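Local coordinates for protein oxidoreductase (Methanosarcina mazei, PDB 3KA7) that binds flavin-adenine dinucleotide and is probably a flavin-dependent oxidoreductase of the amine oxidase family, at residues 12-17 with 410-415; 230-235 with 242-247; 248-253 with 387-392; 259-262 with 268-271. All blocks are in the same frame, centred on the assembly; numbering follows the deposited sequence.

Contact 1 (12-17 with 410-415); sequences GLLSAA and EGVALG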
# COMPACT_ATOMS: atom_id res chain seq x y z
N GLY A 12 -6.35 -11.93 1.51
CA GLY A 12 -6.82 -13.30 1.63
C GLY A 12 -6.69 -13.85 3.04
O GLY A 12 -7.59 -14.55 3.53
N LEU A 13 -5.58 -13.51 3.70
CA LEU A 13 -5.34 -13.96 5.07
C LEU A 13 -6.25 -13.26 6.08
O LEU A 13 -6.76 -13.89 7.01
CB LEU A 13 -3.88 -13.77 5.46
CG LEU A 13 -2.89 -14.64 4.67
CD1 LEU A 13 -1.46 -14.26 5.02
CD2 LEU A 13 -3.14 -16.11 4.91
N LEU A 14 -6.46 -11.95 5.91
CA LEU A 14 -7.50 -11.26 6.70
C LEU A 14 -8.86 -11.93 6.56
O LEU A 14 -9.57 -12.14 7.55
CB LEU A 14 -7.61 -9.79 6.28
CG LEU A 14 -6.40 -8.90 6.61
CD1 LEU A 14 -6.62 -7.53 5.97
CD2 LEU A 14 -6.22 -8.77 8.11
N SER A 15 -9.23 -12.23 5.32
CA SER A 15 -10.49 -12.92 5.04
C SER A 15 -10.56 -14.28 5.71
O SER A 15 -11.55 -14.63 6.35
CB SER A 15 -10.67 -13.09 3.54
OG SER A 15 -10.80 -11.83 2.92
N ALA A 16 -9.49 -15.05 5.55
CA ALA A 16 -9.45 -16.40 6.12
C ALA A 16 -9.54 -16.36 7.64
O ALA A 16 -10.26 -17.18 8.26
CB ALA A 16 -8.18 -17.14 5.67
N ALA A 17 -8.82 -15.42 8.25
CA ALA A 17 -8.85 -15.27 9.72
C ALA A 17 -10.26 -14.95 10.21
O ALA A 17 -10.76 -15.60 11.13
CB ALA A 17 -7.85 -14.21 10.18
N GLU A 410 -4.50 -0.17 4.67
CA GLU A 410 -5.68 0.28 5.40
C GLU A 410 -6.90 0.16 4.46
O GLU A 410 -7.98 -0.29 4.86
CB GLU A 410 -5.51 1.72 5.91
CG GLU A 410 -4.21 1.98 6.68
CD GLU A 410 -4.10 1.22 8.00
OE1 GLU A 410 -5.05 0.49 8.39
OE2 GLU A 410 -3.04 1.36 8.66
N GLY A 411 -6.70 0.53 3.20
CA GLY A 411 -7.73 0.32 2.19
C GLY A 411 -8.02 -1.15 1.97
O GLY A 411 -9.16 -1.54 1.77
N VAL A 412 -6.98 -1.99 1.97
CA VAL A 412 -7.19 -3.42 1.82
C VAL A 412 -8.08 -3.91 2.96
O VAL A 412 -9.06 -4.63 2.73
CB VAL A 412 -5.87 -4.20 1.83
CG1 VAL A 412 -6.14 -5.71 1.91
CG2 VAL A 412 -5.06 -3.87 0.59
N ALA A 413 -7.76 -3.50 4.18
CA ALA A 413 -8.55 -3.91 5.35
C ALA A 413 -10.02 -3.47 5.25
O ALA A 413 -10.94 -4.26 5.49
CB ALA A 413 -7.91 -3.37 6.63
N LEU A 414 -10.24 -2.20 4.88
CA LEU A 414 -11.60 -1.68 4.73
C LEU A 414 -12.40 -2.51 3.75
O LEU A 414 -13.56 -2.83 3.99
CB LEU A 414 -11.57 -0.21 4.30
CG LEU A 414 -11.11 0.78 5.38
CD1 LEU A 414 -10.82 2.16 4.78
CD2 LEU A 414 -12.15 0.88 6.49
N GLY A 415 -11.77 -2.87 2.63
CA GLY A 415 -12.42 -3.72 1.64
C GLY A 415 -12.81 -5.09 2.19
O GLY A 415 -13.92 -5.56 1.96
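Leu14 lays one methyl, CD1, against the wall of the helix 408-421 at Val412 and Ala413. The nearest atom is backbone: CD1 of Leu14 lies 4.1 Å from CA of Ala413. The same methyl is 4.4 Å from CB of Ala413 and 4.5 Å from CG1 of Val412. One branch of one leucine thus carries the whole contact. Leu14 has CG trans to the carbonyl carbon (chi1 -67°), which carries the branched end out from its own helix toward helix 408-421. The backbones come closest at Leu14 and Ala413, whose CA atoms are 7.5 Å apart.

The segment 12-17 belongs to helix 10-21, which follows the first strand of a Rossmann-type fold. Gly12 fits the last glycine of a GxGxxG pattern, and neighbouring Gly11 binds FAD. Helix 408-421 comes from the far end of the chain and packs beside it. Val412 also touches Asp399, another FAD-binding residue. Leu65 and Phe68 of helix 64-71 and Leu202 of helix 195-208 pack round Leu14. Glu410 on the second helix accepts hydrogen bonds from the backbone N of Asn59 through OE2 and of Leu65 through OE1.

Contact 2 (230-235 with 242-247); sequences AGIIAD and DLVISN. With FAD (flavin-adenine dinucleotide), chain B.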
# COMPACT_ATOMS: atom_id res chain seq x y z
N ALA A 230 -19.20 -22.06 -7.14
CA ALA A 230 -19.44 -23.44 -6.71
C ALA A 230 -18.16 -24.14 -6.27
O ALA A 230 -18.19 -25.26 -5.76
CB ALA A 230 -20.12 -24.23 -7.84
N GLY A 231 -17.03 -23.46 -6.45
CA GLY A 231 -15.76 -24.03 -6.07
C GLY A 231 -14.62 -23.54 -6.94
O GLY A 231 -14.76 -22.55 -7.66
N ILE A 232 -13.48 -24.23 -6.84
CA ILE A 232 -12.31 -23.90 -7.63
C ILE A 232 -11.57 -25.16 -8.07
O ILE A 232 -11.77 -26.24 -7.51
CB ILE A 232 -11.30 -23.05 -6.84
CG1 ILE A 232 -10.70 -23.85 -5.68
CG2 ILE A 232 -11.95 -21.75 -6.36
CD1 ILE A 232 -9.60 -23.12 -4.93
N ILE A 233 -10.70 -25.00 -9.05
CA ILE A 233 -9.74 -26.03 -9.38
C ILE A 233 -8.35 -25.55 -8.99
O ILE A 233 -7.89 -24.51 -9.46
CB ILE A 233 -9.75 -26.36 -10.88
CG1 ILE A 233 -11.14 -26.82 -11.30
CG2 ILE A 233 -8.69 -27.41 -11.19
CD1 ILE A 233 -11.30 -26.99 -12.80
N ALA A 234 -7.68 -26.31 -8.12
CA ALA A 234 -6.33 -25.96 -7.72
C ALA A 234 -5.46 -27.19 -7.89
O ALA A 234 -5.77 -28.27 -7.38
CB ALA A 234 -6.31 -25.48 -6.29
N ASP A 235 -4.37 -27.02 -8.63
CA ASP A 235 -3.51 -28.14 -9.01
C ASP A 235 -4.30 -29.33 -9.54
O ASP A 235 -4.05 -30.49 -9.19
CB ASP A 235 -2.58 -28.54 -7.86
CG ASP A 235 -1.20 -27.90 -7.99
OD1 ASP A 235 -1.10 -26.67 -8.25
OD2 ASP A 235 -0.20 -28.64 -7.84
N ASP A 242 -19.08 -22.84 -1.08
CA ASP A 242 -20.28 -22.03 -1.07
C ASP A 242 -19.90 -20.56 -1.23
O ASP A 242 -20.70 -19.73 -1.66
CB ASP A 242 -20.99 -22.22 0.27
CG ASP A 242 -21.40 -23.66 0.50
OD1 ASP A 242 -22.21 -24.17 -0.32
OD2 ASP A 242 -20.92 -24.29 1.48
N LEU A 243 -18.67 -20.26 -0.85
CA LEU A 243 -18.13 -18.90 -0.94
C LEU A 243 -16.70 -18.96 -1.45
O LEU A 243 -15.88 -19.74 -0.96
CB LEU A 243 -18.15 -18.25 0.44
CG LEU A 243 -17.65 -16.81 0.58
CD1 LEU A 243 -18.52 -15.83 -0.20
CD2 LEU A 243 -17.61 -16.44 2.04
N VAL A 244 -16.41 -18.13 -2.45
CA VAL A 244 -15.06 -18.02 -2.98
C VAL A 244 -14.58 -16.58 -2.80
O VAL A 244 -15.20 -15.65 -3.30
CB VAL A 244 -14.98 -18.41 -4.49
CG1 VAL A 244 -13.58 -18.17 -5.02
CG2 VAL A 244 -15.38 -19.88 -4.69
N ILE A 245 -13.50 -16.41 -2.05
CA ILE A 245 -12.89 -15.10 -1.89
C ILE A 245 -11.61 -15.05 -2.74
O ILE A 245 -10.66 -15.80 -2.50
CB ILE A 245 -12.52 -14.81 -0.43
CG1 ILE A 245 -13.76 -14.93 0.49
CG2 ILE A 245 -11.80 -13.45 -0.31
CD1 ILE A 245 -14.96 -14.09 0.09
N SER A 246 -11.58 -14.17 -3.74
CA SER A 246 -10.40 -14.10 -4.59
C SER A 246 -9.54 -12.92 -4.18
O SER A 246 -10.02 -11.79 -4.20
CB SER A 246 -10.76 -13.97 -6.06
OG SER A 246 -9.56 -13.74 -6.81
N ASN A 247 -8.28 -13.18 -3.83
CA ASN A 247 -7.34 -12.13 -3.44
C ASN A 247 -6.43 -11.73 -4.61
O ASN A 247 -5.32 -11.20 -4.41
CB ASN A 247 -6.51 -12.64 -2.27
CG ASN A 247 -5.73 -11.55 -1.56
OD1 ASN A 247 -6.05 -10.34 -1.61
ND2 ASN A 247 -4.73 -11.97 -0.85
PA FAD B . -1.26 -9.71 -2.85
O1A FAD B . -1.44 -9.22 -4.26
O2A FAD B . -0.03 -9.23 -2.12
O5B FAD B . -1.27 -11.32 -2.84
C5B FAD B . -1.92 -12.02 -3.89
C4B FAD B . -1.50 -13.48 -3.69
O4B FAD B . -2.15 -14.34 -4.61
C3B FAD B . 0.01 -13.64 -3.90
O3B FAD B . 0.61 -14.24 -2.76
C2B FAD B . 0.11 -14.54 -5.13
O2B FAD B . 1.24 -15.40 -5.10
C1B FAD B . -1.21 -15.30 -5.09
N9A FAD B . -1.70 -15.77 -6.39
C8A FAD B . -1.72 -15.12 -7.61
N7A FAD B . -2.33 -15.94 -8.51
C5A FAD B . -2.69 -17.08 -7.87
C6A FAD B . -3.32 -18.25 -8.29
N6A FAD B . -3.79 -18.34 -9.53
N1A FAD B . -3.55 -19.25 -7.38
C2A FAD B . -3.16 -19.12 -6.06
N3A FAD B . -2.54 -17.97 -5.64
C4A FAD B . -2.31 -16.98 -6.54
N1 FAD B . 1.32 -0.96 1.82
C2 FAD B . 1.31 -0.40 3.08
O2 FAD B . 0.27 -0.43 3.76
N3 FAD B . 2.46 0.21 3.56
C4 FAD B . 3.60 0.27 2.79
O4 FAD B . 4.63 0.81 3.21
C4X FAD B . 3.61 -0.29 1.52
N5 FAD B . 4.76 -0.21 0.74
C5X FAD B . 4.75 -0.79 -0.53
C6 FAD B . 5.90 -0.74 -1.32
C7 FAD B . 5.90 -1.33 -2.58
C7M FAD B . 7.16 -1.26 -3.42
C8 FAD B . 4.76 -1.96 -3.03
C8M FAD B . 4.72 -2.61 -4.39
C9 FAD B . 3.61 -2.01 -2.25
C9A FAD B . 3.61 -1.42 -0.99
N10 FAD B . 2.46 -1.47 -0.20
C10 FAD B . 2.46 -0.91 1.05
C1' FAD B . 1.19 -2.06 -0.71
C2' FAD B . 1.04 -3.48 -0.14
O2' FAD B . 2.28 -4.17 -0.28
C3' FAD B . -0.07 -4.20 -0.90
O3' FAD B . -1.20 -3.34 -1.00
C4' FAD B . -0.54 -5.51 -0.28
O4' FAD B . 0.54 -6.36 0.06
C5' FAD B . -1.38 -6.22 -1.34
O5' FAD B . -2.06 -7.27 -0.69
P FAD B . -3.22 -8.05 -1.45
O1P FAD B . -4.28 -8.43 -0.45
O2P FAD B . -3.72 -7.30 -2.67
O3P FAD B . -2.57 -9.44 -1.95
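Val244 meets Ile232 and Gly231 with its two methyls. CG1 of Val244 lies 4.2 Å from CG2 of Ile232, and the two side chains meet at a slant. CG2 of Val244 sits 4.0 Å from the carbonyl O of Gly231. Val244 can serve both because its CG1 stands anti to the backbone N (chi1 176°), which spreads the two methyls toward strand 228-234. Ile232 offers its shorter branch. Its CG1 arm leaves between the backbone N and the carbonyl carbon, while CG2 meets the valine.

The touching residues are buried, and the side-chain contact is apolar. It joins two sheets of the FAD-binding fold. Strand 243-246 belongs to the five-stranded parallel sheet of Rossmann type. Strand 228-234 is the middle strand of a three-stranded antiparallel sheet. Ala230 and Gly231 both face Leu223 of the neighbouring strand 219-225 and form a classic beta bulge. Gly231 has a positive phi of 150°, where a CB would collide with the carbonyl O of Ala230.

Further out, Val4 of strand 2-6 touches both Ile232 and Val244. Ile232 also packs on Val219, whose backbone N binds FAD. Past the end of strand 243-246, Asn247 reaches the cofactor, with its CG 3.6 Å from O1P of FAD. An alanine here would lose the carboxamide and would probably leave a gap beside the diphosphate. Ser246, just before it, is hydrogen-bonded through OG to OG1 of Thr253.

Contact 3 (248-253 with 387-392); sequences LGHAAT and NETPFS. With FAD (flavin-adenine dinucleotide), chain B.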
# COMPACT_ATOMS: atom_id res chain seq x y z
N LEU A 248 -6.90 -11.98 -5.84
CA LEU A 248 -6.05 -11.79 -7.03
C LEU A 248 -6.30 -10.48 -7.78
O LEU A 248 -5.57 -10.15 -8.73
CB LEU A 248 -6.25 -12.98 -8.00
CG LEU A 248 -5.98 -14.37 -7.43
CD1 LEU A 248 -6.03 -15.36 -8.59
CD2 LEU A 248 -4.62 -14.49 -6.72
N GLY A 249 -7.31 -9.73 -7.35
CA GLY A 249 -7.79 -8.53 -8.08
C GLY A 249 -8.77 -8.91 -9.18
O GLY A 249 -8.78 -10.05 -9.64
N HIS A 250 -9.59 -7.95 -9.61
CA HIS A 250 -10.63 -8.25 -10.59
C HIS A 250 -10.10 -8.77 -11.93
O HIS A 250 -10.66 -9.69 -12.51
CB HIS A 250 -11.52 -7.03 -10.84
CG HIS A 250 -12.46 -6.74 -9.72
ND1 HIS A 250 -13.63 -7.44 -9.53
CD2 HIS A 250 -12.41 -5.82 -8.73
CE1 HIS A 250 -14.26 -6.97 -8.47
NE2 HIS A 250 -13.54 -5.98 -7.97
N ALA A 251 -9.02 -8.18 -12.44
CA ALA A 251 -8.52 -8.63 -13.74
C ALA A 251 -8.17 -10.13 -13.76
O ALA A 251 -8.60 -10.88 -14.64
CB ALA A 251 -7.32 -7.81 -14.17
N ALA A 252 -7.37 -10.55 -12.78
CA ALA A 252 -6.94 -11.92 -12.69
C ALA A 252 -8.12 -12.83 -12.33
O ALA A 252 -8.21 -13.95 -12.79
CB ALA A 252 -5.82 -12.06 -11.66
N THR A 253 -9.03 -12.33 -11.50
CA THR A 253 -10.22 -13.09 -11.15
C THR A 253 -11.10 -13.34 -12.38
O THR A 253 -11.65 -14.43 -12.55
CB THR A 253 -11.02 -12.39 -10.05
OG1 THR A 253 -10.19 -12.23 -8.89
CG2 THR A 253 -12.27 -13.21 -9.70
N ASN A 387 -16.12 -4.79 -4.40
CA ASN A 387 -15.60 -6.13 -4.21
C ASN A 387 -16.48 -7.20 -4.83
O ASN A 387 -16.16 -8.38 -4.73
CB ASN A 387 -15.47 -6.47 -2.72
CG ASN A 387 -14.72 -5.44 -1.97
OD1 ASN A 387 -13.48 -5.41 -2.01
ND2 ASN A 387 -15.45 -4.57 -1.25
N GLU A 388 -17.58 -6.81 -5.46
CA GLU A 388 -18.50 -7.80 -6.03
C GLU A 388 -18.16 -8.14 -7.47
O GLU A 388 -17.44 -7.41 -8.14
CB GLU A 388 -19.94 -7.31 -5.93
CG GLU A 388 -20.35 -7.07 -4.48
CD GLU A 388 -21.83 -6.81 -4.29
OE1 GLU A 388 -22.56 -6.61 -5.28
OE2 GLU A 388 -22.27 -6.81 -3.12
N THR A 389 -18.71 -9.26 -7.94
CA THR A 389 -18.51 -9.72 -9.30
C THR A 389 -19.88 -10.10 -9.85
O THR A 389 -20.88 -10.00 -9.13
CB THR A 389 -17.57 -10.95 -9.36
OG1 THR A 389 -18.24 -12.11 -8.84
CG2 THR A 389 -16.29 -10.70 -8.55
N PRO A 390 -19.93 -10.53 -11.11
CA PRO A 390 -21.21 -10.94 -11.71
C PRO A 390 -21.79 -12.20 -11.07
O PRO A 390 -22.94 -12.56 -11.36
CB PRO A 390 -20.83 -11.22 -13.17
CG PRO A 390 -19.65 -10.34 -13.42
CD PRO A 390 -18.88 -10.38 -12.13
N PHE A 391 -21.02 -12.87 -10.22
CA PHE A 391 -21.41 -14.17 -9.70
C PHE A 391 -21.66 -14.13 -8.20
O PHE A 391 -20.81 -13.66 -7.43
CB PHE A 391 -20.35 -15.22 -10.03
CG PHE A 391 -19.98 -15.25 -11.49
CD1 PHE A 391 -20.88 -15.71 -12.44
CD2 PHE A 391 -18.73 -14.80 -11.91
CE1 PHE A 391 -20.54 -15.74 -13.79
CE2 PHE A 391 -18.39 -14.82 -13.27
CZ PHE A 391 -19.29 -15.29 -14.20
N SER A 392 -22.81 -14.63 -7.78
CA SER A 392 -23.07 -14.72 -6.35
C SER A 392 -22.07 -15.62 -5.66
O SER A 392 -21.65 -16.64 -6.21
CB SER A 392 -24.51 -15.18 -6.08
OG SER A 392 -25.36 -14.07 -6.19
PA FAD B . -1.26 -9.71 -2.85
O1A FAD B . -1.44 -9.22 -4.26
O2A FAD B . -0.03 -9.23 -2.12
O5B FAD B . -1.27 -11.32 -2.84
C5B FAD B . -1.92 -12.02 -3.89
C4B FAD B . -1.50 -13.48 -3.69
O4B FAD B . -2.15 -14.34 -4.61
C3B FAD B . 0.01 -13.64 -3.90
O3B FAD B . 0.61 -14.24 -2.76
C2B FAD B . 0.11 -14.54 -5.13
O2B FAD B . 1.24 -15.40 -5.10
C1B FAD B . -1.21 -15.30 -5.09
N9A FAD B . -1.70 -15.77 -6.39
C8A FAD B . -1.72 -15.12 -7.61
N7A FAD B . -2.33 -15.94 -8.51
C5A FAD B . -2.69 -17.08 -7.87
C6A FAD B . -3.32 -18.25 -8.29
N6A FAD B . -3.79 -18.34 -9.53
N1A FAD B . -3.55 -19.25 -7.38
C2A FAD B . -3.16 -19.12 -6.06
N3A FAD B . -2.54 -17.97 -5.64
C4A FAD B . -2.31 -16.98 -6.54
N1 FAD B . 1.32 -0.96 1.82
C2 FAD B . 1.31 -0.40 3.08
O2 FAD B . 0.27 -0.43 3.76
N3 FAD B . 2.46 0.21 3.56
C4 FAD B . 3.60 0.27 2.79
O4 FAD B . 4.63 0.81 3.21
C4X FAD B . 3.61 -0.29 1.52
N5 FAD B . 4.76 -0.21 0.74
C5X FAD B . 4.75 -0.79 -0.53
C6 FAD B . 5.90 -0.74 -1.32
C7 FAD B . 5.90 -1.33 -2.58
C7M FAD B . 7.16 -1.26 -3.42
C8 FAD B . 4.76 -1.96 -3.03
C8M FAD B . 4.72 -2.61 -4.39
C9 FAD B . 3.61 -2.01 -2.25
C9A FAD B . 3.61 -1.42 -0.99
N10 FAD B . 2.46 -1.47 -0.20
C10 FAD B . 2.46 -0.91 1.05
C1' FAD B . 1.19 -2.06 -0.71
C2' FAD B . 1.04 -3.48 -0.14
O2' FAD B . 2.28 -4.17 -0.28
C3' FAD B . -0.07 -4.20 -0.90
O3' FAD B . -1.20 -3.34 -1.00
C4' FAD B . -0.54 -5.51 -0.28
O4' FAD B . 0.54 -6.36 0.06
C5' FAD B . -1.38 -6.22 -1.34
O5' FAD B . -2.06 -7.27 -0.69
P FAD B . -3.22 -8.05 -1.45
O1P FAD B . -4.28 -8.43 -0.45
O2P FAD B . -3.72 -7.30 -2.67
O3P FAD B . -2.57 -9.44 -1.95
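His250 reaches across to the loop 387-392 from the first turn of helix 250-256, the helix that follows strand 243-246 of the Rossmann-type fold. Gly249 is its N-cap. From CB, the ring carbon CG turns away from the carbonyl carbon, anti to it (chi1 -74°), and the ring then runs out to the loop. ND1 is hydrogen-bonded to OH of Tyr269, and NE2 to the carbonyl O of Gly386. These two bonds fix the rotation of the ring. CE1, between the two nitrogens, is the tip. It lies 3.2 Å from the carbonyl O of Glu388, which sits at the ring edge near its plane. CE1 of His250 is also 4.2 Å from CG2 of Thr389.

On the cofactor side, Leu248 packs against the adenine of FAD. Its CD1 is 3.7 Å from N7A of FAD. An alanine here would lose both methyls and would probably open a gap beside the adenine.

Thr389 closes an ST turn. Its OG1 is hydrogen-bonded to the carbonyl O of Leu394, and it also accepts from N of Phe391 at 3.2 Å, with an N-H...O angle of 162°.

Contact 4 (259-262 with 268-271); sequences EALS and AYFK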
# COMPACT_ATOMS: atom_id res chain seq x y z
N GLU A 259 -14.68 -18.87 -18.62
CA GLU A 259 -15.67 -19.76 -19.24
C GLU A 259 -17.12 -19.40 -18.89
O GLU A 259 -18.06 -19.82 -19.59
CB GLU A 259 -15.40 -21.20 -18.84
CG GLU A 259 -14.31 -21.86 -19.66
CD GLU A 259 -14.01 -23.26 -19.17
OE1 GLU A 259 -13.39 -23.41 -18.09
OE2 GLU A 259 -14.39 -24.22 -19.86
N ALA A 260 -17.30 -18.63 -17.83
CA ALA A 260 -18.64 -18.32 -17.35
C ALA A 260 -19.07 -16.89 -17.68
O ALA A 260 -20.26 -16.57 -17.63
CB ALA A 260 -18.74 -18.57 -15.85
N LEU A 261 -18.11 -16.05 -18.03
CA LEU A 261 -18.42 -14.64 -18.28
C LEU A 261 -19.05 -14.38 -19.66
O LEU A 261 -18.65 -14.99 -20.65
CB LEU A 261 -17.16 -13.79 -18.12
CG LEU A 261 -16.76 -13.43 -16.68
CD1 LEU A 261 -15.36 -12.85 -16.67
CD2 LEU A 261 -17.75 -12.43 -16.09
N SER A 262 -20.00 -13.46 -19.71
CA SER A 262 -20.65 -13.11 -20.98
C SER A 262 -20.35 -11.66 -21.38
O SER A 262 -20.65 -10.73 -20.64
CB SER A 262 -22.16 -13.33 -20.89
OG SER A 262 -22.84 -12.70 -21.98
N ALA A 268 -20.95 -4.55 -18.50
CA ALA A 268 -20.49 -3.53 -17.55
C ALA A 268 -19.24 -3.98 -16.78
O ALA A 268 -18.31 -3.19 -16.58
CB ALA A 268 -21.59 -3.15 -16.58
N TYR A 269 -19.21 -5.26 -16.40
CA TYR A 269 -18.05 -5.84 -15.72
C TYR A 269 -16.81 -5.90 -16.61
O TYR A 269 -15.70 -5.58 -16.16
CB TYR A 269 -18.38 -7.23 -15.16
CG TYR A 269 -17.35 -7.75 -14.18
CD1 TYR A 269 -17.21 -7.17 -12.92
CD2 TYR A 269 -16.51 -8.80 -14.51
CE1 TYR A 269 -16.26 -7.64 -12.02
CE2 TYR A 269 -15.56 -9.28 -13.62
CZ TYR A 269 -15.44 -8.69 -12.37
OH TYR A 269 -14.49 -9.17 -11.49
N PHE A 270 -16.98 -6.29 -17.88
CA PHE A 270 -15.88 -6.26 -18.83
C PHE A 270 -15.30 -4.85 -18.98
O PHE A 270 -14.08 -4.68 -19.03
CB PHE A 270 -16.31 -6.78 -20.20
CG PHE A 270 -16.22 -8.28 -20.35
CD1 PHE A 270 -15.07 -8.87 -20.84
CD2 PHE A 270 -17.29 -9.09 -20.02
CE1 PHE A 270 -14.98 -10.24 -20.98
CE2 PHE A 270 -17.21 -10.47 -20.15
CZ PHE A 270 -16.06 -11.04 -20.64
N LYS A 271 -16.18 -3.86 -19.05
CA LYS A 271 -15.75 -2.48 -19.24
C LYS A 271 -14.95 -2.02 -18.04
O LYS A 271 -13.91 -1.38 -18.18
CB LYS A 271 -16.96 -1.56 -19.44
CG LYS A 271 -16.57 -0.14 -19.80
CD LYS A 271 -17.81 0.70 -20.09
CE LYS A 271 -17.50 1.87 -21.00
NZ LYS A 271 -16.56 2.85 -20.39
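Leu261 and Phe270 share one kind of first torsion: in each, CG and the carbonyl carbon are trans, with chi1 -81° in Leu261 and -86° in Phe270. Tyr269 differs, with CG anti to the backbone N (chi1 -166°). The different torsions, on successive residues of helix 267-275, bring both rings up against the loop 259-262.

Leu261 meets one ring with each part of its side chain. Its CB lies 3.9 Å from CZ of Phe270, at the far end of that ring. Its branch CD2 is 4.1 Å from CD2 of Tyr269, and the leucine and tyrosine side chains cross at about a right angle. The phenylalanine ring also reaches the backbone of the next residue. CE2 of Phe270 is 3.5 Å from the carbonyl O of Ser262.

The contact lies near the surface, where the chain turns from helix 250-256 into helix 267-275. CB of Ser262 points away from the second segment. The N of Ser262 is hydrogen-bonded to OD2 of Asp266, and its OG to N of Ala265, so the bend just before the second helix is tied to itself. The ring of Tyr269 also touches Pro390.

Between the two segments the interactions are mainly apolar. The fit depends on shape and on the leucine filling the angle between two aromatic rings, while the directional bonds of Ser262 are made with residues outside the pair.

How the contacts relate
Contact 1 joins segments near the two ends of the chain and encloses the other three in sequence. Contact 2 comes next, then contact 3, whose two segments bracket contact 4. Strand 243-246 of contact 2 leads into helix 250-256 of contact 3, and helix 267-275 of contact 4 follows. Centres of contacts 2 and 3 lie about 11 Å apart, and those of contacts 3 and 4 lie about 10 Å apart. Contacts 1 and 4 are about 25 Å apart between centres and do not touch. Contacts 2 and 3 both reach FAD, at the diphosphate and the adenine. Contacts 1 to 3 gather round the FAD-binding part of the fold, and contact 4 lies near the surface beyond contact 3.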